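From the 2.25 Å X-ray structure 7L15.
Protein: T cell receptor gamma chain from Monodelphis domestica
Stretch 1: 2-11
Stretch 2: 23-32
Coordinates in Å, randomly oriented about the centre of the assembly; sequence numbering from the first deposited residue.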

# COMPACT_ATOMS: atom_id res chain seq x y z
N THR B 2 3.43 24.76 -4.39
CA THR B 2 4.01 23.92 -3.35
C THR B 2 3.84 22.44 -3.70
O THR B 2 4.27 21.56 -2.96
CB THR B 2 3.36 24.20 -1.98
OG1 THR B 2 3.03 25.59 -1.89
CG2 THR B 2 4.31 23.83 -0.84
N GLY B 3 3.22 22.18 -4.85
CA GLY B 3 2.98 20.82 -5.30
C GLY B 3 1.57 20.34 -5.03
O GLY B 3 1.08 20.46 -3.90
N VAL B 4 0.91 19.77 -6.04
CA VAL B 4 -0.49 19.39 -5.90
C VAL B 4 -0.60 18.06 -5.17
O VAL B 4 0.22 17.15 -5.36
CB VAL B 4 -1.17 19.34 -7.29
CG1 VAL B 4 -0.60 18.22 -8.15
CG2 VAL B 4 -2.67 19.21 -7.14
N ALA B 5 -1.62 17.94 -4.31
CA ALA B 5 -1.81 16.76 -3.48
C ALA B 5 -3.30 16.55 -3.20
O ALA B 5 -4.04 17.51 -2.98
CB ALA B 5 -1.06 16.88 -2.16
N LEU B 6 -3.71 15.28 -3.17
CA LEU B 6 -5.10 14.91 -2.98
C LEU B 6 -5.22 13.95 -1.80
O LEU B 6 -4.42 13.02 -1.67
CB LEU B 6 -5.68 14.25 -4.23
CG LEU B 6 -5.45 14.89 -5.61
CD1 LEU B 6 -4.04 14.63 -6.11
CD2 LEU B 6 -6.48 14.35 -6.59
N GLU B 7 -6.22 14.18 -0.96
CA GLU B 7 -6.44 13.44 0.27
C GLU B 7 -7.79 12.73 0.20
O GLU B 7 -8.78 13.32 -0.23
CB GLU B 7 -6.39 14.37 1.49
CG GLU B 7 -6.64 13.70 2.84
CD GLU B 7 -6.96 14.69 3.97
OE1 GLU B 7 -8.10 15.19 4.04
OE2 GLU B 7 -6.06 14.96 4.80
N GLN B 8 -7.82 11.46 0.62
CA GLN B 8 -9.03 10.64 0.55
C GLN B 8 -9.24 9.94 1.88
O GLN B 8 -8.37 9.21 2.34
CB GLN B 8 -8.95 9.61 -0.58
CG GLN B 8 -8.98 10.21 -1.98
CD GLN B 8 -9.07 9.15 -3.08
OE1 GLN B 8 -8.08 8.86 -3.77
NE2 GLN B 8 -10.26 8.58 -3.26
N ARG B 9 -10.41 10.16 2.49
CA ARG B 9 -10.74 9.59 3.78
C ARG B 9 -12.25 9.45 3.83
O ARG B 9 -12.96 10.26 3.22
CB ARG B 9 -10.25 10.46 4.96
CG ARG B 9 -8.72 10.55 5.12
CD ARG B 9 -8.31 11.30 6.38
NE ARG B 9 -6.87 11.59 6.40
CZ ARG B 9 -6.22 12.08 7.45
NH1 ARG B 9 -6.86 12.34 8.58
NH2 ARG B 9 -4.92 12.32 7.36
N PRO B 10 -12.78 8.43 4.53
CA PRO B 10 -12.07 7.35 5.22
C PRO B 10 -11.37 6.40 4.24
O PRO B 10 -11.59 6.50 3.04
CB PRO B 10 -13.17 6.64 6.00
CG PRO B 10 -14.45 7.04 5.33
CD PRO B 10 -14.22 8.42 4.83
N ILE B 11 -10.52 5.51 4.76
CA ILE B 11 -9.75 4.64 3.88
C ILE B 11 -10.61 3.55 3.26
O ILE B 11 -10.22 2.96 2.25
CB ILE B 11 -8.56 4.04 4.64
CG1 ILE B 11 -9.06 3.13 5.76
CG2 ILE B 11 -7.74 5.14 5.26
CD1 ILE B 11 -7.94 2.41 6.47
N LEU B 23 -17.62 9.18 -1.50
CA LEU B 23 -16.17 9.14 -1.38
C LEU B 23 -15.65 10.57 -1.41
O LEU B 23 -16.12 11.38 -2.20
CB LEU B 23 -15.55 8.32 -2.51
CG LEU B 23 -15.72 6.80 -2.37
CD1 LEU B 23 -17.00 6.35 -2.98
CD2 LEU B 23 -14.55 6.09 -3.00
N ASN B 24 -14.69 10.85 -0.53
CA ASN B 24 -14.18 12.20 -0.34
C ASN B 24 -12.81 12.37 -1.00
O ASN B 24 -11.98 11.46 -0.96
CB ASN B 24 -14.07 12.53 1.15
CG ASN B 24 -15.40 12.45 1.87
OD1 ASN B 24 -16.46 12.65 1.27
ND2 ASN B 24 -15.35 12.17 3.16
N CYS B 25 -12.59 13.55 -1.57
CA CYS B 25 -11.29 13.93 -2.12
C CYS B 25 -11.03 15.38 -1.70
O CYS B 25 -11.64 16.30 -2.26
CB CYS B 25 -11.26 13.79 -3.64
SG CYS B 25 -9.66 14.11 -4.45
N LYS B 26 -10.15 15.58 -0.72
CA LYS B 26 -9.66 16.91 -0.38
C LYS B 26 -8.43 17.19 -1.24
O LYS B 26 -7.39 16.56 -1.07
CB LYS B 26 -9.33 17.01 1.11
N ILE B 27 -8.57 18.12 -2.18
CA ILE B 27 -7.50 18.48 -3.11
C ILE B 27 -6.84 19.76 -2.61
O ILE B 27 -7.51 20.76 -2.36
CB ILE B 27 -8.04 18.64 -4.54
CG1 ILE B 27 -7.02 19.39 -5.41
CG2 ILE B 27 -9.40 19.34 -4.53
CD1 ILE B 27 -5.72 18.66 -5.59
N LEU B 28 -5.51 19.72 -2.47
CA LEU B 28 -4.73 20.82 -1.91
C LEU B 28 -3.74 21.34 -2.94
O LEU B 28 -3.21 20.57 -3.75
CB LEU B 28 -3.98 20.38 -0.64
CG LEU B 28 -4.82 19.80 0.49
CD1 LEU B 28 -4.74 18.27 0.50
CD2 LEU B 28 -4.39 20.40 1.83
N ASN B 29 -3.48 22.64 -2.86
CA ASN B 29 -2.72 23.37 -3.88
C ASN B 29 -3.21 23.02 -5.29
O ASN B 29 -2.42 22.55 -6.12
CB ASN B 29 -1.23 23.11 -3.75
CG ASN B 29 -0.71 23.42 -2.37
OD1 ASN B 29 -1.35 24.12 -1.59
ND2 ASN B 29 0.46 22.88 -2.04
N PRO B 30 -4.50 23.21 -5.58
CA PRO B 30 -5.01 22.80 -6.89
C PRO B 30 -4.33 23.56 -8.02
O PRO B 30 -4.10 24.77 -7.94
CB PRO B 30 -6.51 23.14 -6.80
CG PRO B 30 -6.80 23.25 -5.34
CD PRO B 30 -5.55 23.80 -4.74
N VAL B 31 -3.98 22.83 -9.07
CA VAL B 31 -3.41 23.38 -10.28
C VAL B 31 -4.32 23.20 -11.48
O VAL B 31 -3.91 23.52 -12.61
CB VAL B 31 -2.02 22.77 -10.55
CG1 VAL B 31 -1.17 23.69 -11.44
CG2 VAL B 31 -1.30 22.49 -9.25
N SER B 32 -5.52 22.66 -11.29
CA SER B 32 -6.39 22.32 -12.41
C SER B 32 -7.84 22.48 -11.99
O SER B 32 -8.18 22.42 -10.81
CB SER B 32 -6.14 20.88 -12.90
OG SER B 32 -6.89 20.61 -14.07

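Two antiparallel strands can bond along their backbones only where their amide groups face one another, and at alternate residues; the residues between direct their N-H and C=O groups away from the partner, and meet it through CA-H...O contacts and side chains. The T cell receptor gamma chain gives a compact example. Strand 5-7 runs against strand 23-28 with 152° between their N-to-C directions, and together the two stretches bury 677 Å² of surface.

Followed from its start, stretch 2 first makes close contact at Asn 24. Here stretch 1 has run past the end of its strand 5-7, while stretch 2 is still in strand 23-28, and a side chain takes over the work of the backbone: Asn 24 ND2 donates a weak hydrogen bond to Arg 9 O at 3.1 Å, its N-H...O angle of 128° being far from straight. The carbonyl of the same residue receives a CA-H...O contact from Gln 8, with 3.4 Å between Gln 8 CA and Asn 24 O. The side-chain OE1 and NE2 of Gln 8 are hydrogen-bonded elsewhere in the structure.

Cys 25, which is opposite Gln 8 in the register, makes no hydrogen bond across the stretches. Its CA lies 3.2 Å from Glu 7 O, close enough for the polarised CA-H to favour the carbonyl, while its sulfur, covalently bonded elsewhere in the structure, touches Leu 6 (Leu 6 CD2 to Cys 25 SG, 3.8 Å).

At Lys 26 the backbones face each other squarely. Glu 7 N donates to Lys 26 O, and Lys 26 N donates to Glu 7 O, each at 2.7 Å, closing the small ring typical of a hydrogen-bonded antiparallel pair. The lysine is modelled only to CB, which lies 3.7 Å from Glu 7 OE1, so the coordinates cannot say where its charge goes. The glutamate does have a charged neighbour in its own stretch: Glu 7 OE2 and Arg 9 NE form a long salt bridge at 3.8 Å, with the oxygen well out of the guanidinium plane, so that charge rather than a directed hydrogen bond links them.

Ile 27 pairs with Leu 6 without hydrogen bonds, and their CA atoms approach to 4.3 Å. Leu 6 CA lies 3.4 Å from Lys 26 O in a CA-H...O contact, and the side chains meet as well: Ile 27 CD1 packs 3.8 Å from Leu 6 CG and 3.5 Å from Val 4 CG2, making a continuous apolar patch.

Leu 28 restores the two-bond pattern, now with Ala 5. Leu 28 N donates to Ala 5 O at 2.7 Å, and Ala 5 N donates to Leu 28 O at 3.1 Å, both nearly straight. Their side chains share the face that carries Glu 7 and Lys 26, and Leu 28 CD1 reaches to 4.3 Å from Glu 7 CB.

Beyond the strand, Asn 29 mirrors the role of Asn 24: its ND2 donates to Gly 3 O at 3.1 Å, a better-aligned bond at 150°. The backbone angles of Gly 3 would jam a CB against the preceding carbonyl, which by itself calls for glycine. Val 31 then extends the apolar contact, its CG2 lying 3.7 Å from Val 4 CB. Side-chain amides thus prolong the pairing past both ends of the backbone ladder.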